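PDB 3HO7: OxyR from Porphyromonas gingivalis, which probably acts as a redox-sensitive DNA-binding transcriptional activator of the LysR family, represented here by its regulatory domain. Local coordinates for residues A[67-71]-A[119-123]. Residues are numbered along the deposited sequence; the frame is centred on the assembly and turned at random.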
loop_
_atom_site.group_PDB
_atom_site.type_symbol
_atom_site.label_atom_id
_atom_site.label_comp_id
_atom_site.label_asym_id
_atom_site.label_seq_id
_atom_site.Cartn_x
_atom_site.Cartn_y
_atom_site.Cartn_z
ATOM N N ALA A 67 0.646 -15.739 0.016
ATOM C CA ALA A 67 1.579 -15.949 1.119
ATOM C C ALA A 67 1.101 -17.068 2.040
ATOM O O ALA A 67 1.203 -16.967 3.263
ATOM C CB ALA A 67 1.765 -14.658 1.903
ATOM N N SER A 68 0.577 -18.133 1.444
ATOM C CA SER A 68 0.054 -19.263 2.201
ATOM C C SER A 68 -0.461 -20.343 1.257
ATOM O O SER A 68 -0.640 -20.098 0.065
ATOM C CB SER A 68 -1.080 -18.802 3.117
ATOM O OG SER A 68 -2.160 -18.284 2.358
ATOM N N LYS A 69 -0.697 -21.536 1.795
ATOM C CA LYS A 69 -1.334 -22.592 1.024
ATOM C C LYS A 69 -2.797 -22.228 0.810
ATOM O O LYS A 69 -3.432 -21.644 1.689
ATOM C CB LYS A 69 -1.215 -23.942 1.738
ATOM C CG LYS A 69 0.203 -24.494 1.784
ATOM C CD LYS A 69 0.279 -25.794 2.568
ATOM C CE LYS A 69 1.716 -26.275 2.687
ATOM N NZ LYS A 69 2.555 -25.298 3.437
ATOM N N ALA A 70 -3.323 -22.555 -0.365
ATOM C CA ALA A 70 -4.708 -22.239 -0.686
ATOM C C ALA A 70 -5.661 -23.092 0.142
ATOM O O ALA A 70 -6.714 -22.621 0.570
ATOM C CB ALA A 70 -4.972 -22.436 -2.172
ATOM N N GLU A 71 -5.351 -24.373 0.279
ATOM C CA GLU A 71 -6.150 -25.237 1.135
ATOM C C GLU A 71 -7.611 -25.040 0.777
ATOM O O GLU A 71 -8.470 -24.925 1.646
ATOM C CB GLU A 71 -5.868 -24.971 2.612
ATOM C CG GLU A 71 -4.538 -25.548 3.057
ATOM C CD GLU A 71 -4.116 -25.086 4.431
ATOM O OE1 GLU A 71 -4.882 -24.341 5.071
ATOM O OE2 GLU A 71 -3.013 -25.469 4.864
ATOM N N CYS A 119 -1.789 -11.519 10.249
ATOM C CA CYS A 119 -2.772 -12.300 10.985
ATOM C C CYS A 119 -3.757 -13.055 10.096
ATOM O O CYS A 119 -4.911 -13.264 10.476
ATOM C CB CYS A 119 -3.518 -11.403 11.976
ATOM S SG CYS A 119 -2.433 -10.620 13.193
ATOM N N PHE A 120 -3.306 -13.471 8.917
ATOM C CA PHE A 120 -4.121 -14.340 8.085
ATOM C C PHE A 120 -4.155 -15.709 8.744
ATOM O O PHE A 120 -3.149 -16.419 8.773
ATOM C CB PHE A 120 -3.558 -14.441 6.669
ATOM C CG PHE A 120 -4.396 -15.281 5.745
ATOM C CD1 PHE A 120 -5.605 -14.807 5.262
ATOM C CD2 PHE A 120 -3.974 -16.541 5.359
ATOM C CE1 PHE A 120 -6.377 -15.575 4.412
ATOM C CE2 PHE A 120 -4.742 -17.315 4.511
ATOM C CZ PHE A 120 -5.945 -16.831 4.036
ATOM N N ARG A 121 -5.314 -16.072 9.283
ATOM C CA ARG A 121 -5.420 -17.263 10.110
ATOM C C ARG A 121 -4.374 -17.167 11.216
ATOM O O ARG A 121 -3.598 -18.095 11.444
ATOM C CB ARG A 121 -5.230 -18.528 9.270
ATOM C CG ARG A 121 -6.190 -18.620 8.092
ATOM C CD ARG A 121 -6.445 -20.060 7.674
ATOM N NE ARG A 121 -5.365 -20.607 6.856
ATOM C CZ ARG A 121 -5.342 -20.560 5.527
ATOM N NH1 ARG A 121 -6.336 -19.983 4.868
ATOM N NH2 ARG A 121 -4.324 -21.086 4.857
ATOM N N ASP A 122 -4.273 -15.986 11.820
ATOM C CA ASP A 122 -3.416 -15.778 12.985
ATOM C C ASP A 122 -2.007 -16.339 12.796
ATOM O O ASP A 122 -1.517 -17.075 13.648
ATOM C CB ASP A 122 -4.068 -16.327 14.255
ATOM C CG ASP A 122 -5.105 -15.381 14.830
ATOM O OD1 ASP A 122 -4.987 -14.159 14.606
ATOM O OD2 ASP A 122 -6.037 -15.855 15.509
ATOM N N GLN A 123 -1.369 -16.020 11.677
ATOM C CA GLN A 123 -0.071 -16.610 11.365
ATOM C C GLN A 123 0.950 -16.320 12.462
ATOM O O GLN A 123 1.546 -17.237 13.024
ATOM C CB GLN A 123 0.445 -16.125 10.010
ATOM C CG GLN A 123 1.802 -16.700 9.628
ATOM C CD GLN A 123 2.083 -16.589 8.142
ATOM O OE1 GLN A 123 1.473 -15.781 7.442
ATOM N NE2 GLN A 123 3.011 -17.406 7.653
HETATM O O HOH W 1 2.872 -18.216 4.965
HETATM O O HOH W 2 0.391 -15.609 5.292
#
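Neither 67-71 nor 119-123 forms a regular helix or strand, and their backbones stay well apart: the nearest CA atoms, those of Ser68 and Phe120, are 8.7 Å from each other. Segment 67-71 is extended at Ser68 and Lys69 only, whereas Cys119 to Asp122 make a type II beta turn, closed by the 3.1 Å hydrogen bond from Asp122 N to Cys119 O. Side chains and two waters therefore span the gap; the segments bury just 188 Å² between them, both sides summed. Arg121, at the third position of the turn, reaches farthest across. Its NH2 gives a weak hydrogen bond to Lys69 O (3.3 Å), close to the guanidinium plane, and forms a salt bridge with Glu71 OE1, also 3.3 Å from NH2; that oxygen lies over the guanidinium face, so the attraction is one of charge alone. Beside it, Ser68 OG rests 3.5 Å from CE2 of the Phe120 ring. Gln123 is joined through solvent: one water is 2.7 Å from Ala67 O and 2.8 Å from Gln123 NE2, and another is 2.6 Å from Ala67 O and 2.4 Å from Gln123 OE1. Gln123 NE2 also bonds to Ala228 O, and Lys69 turns away to a salt bridge with Glu188. This polar surface contact within the periplasmic-binding-protein-like LysR effector domain links the loop between strands 63-66 and 75-89 to the loop ahead of helix 125-128, where Cys119 forms a disulfide with Cys128, consistent with the oxidised state of the OxyR redox switch. Strand 184-194 runs alongside, Arg187 touching both Ala67 and Gln123.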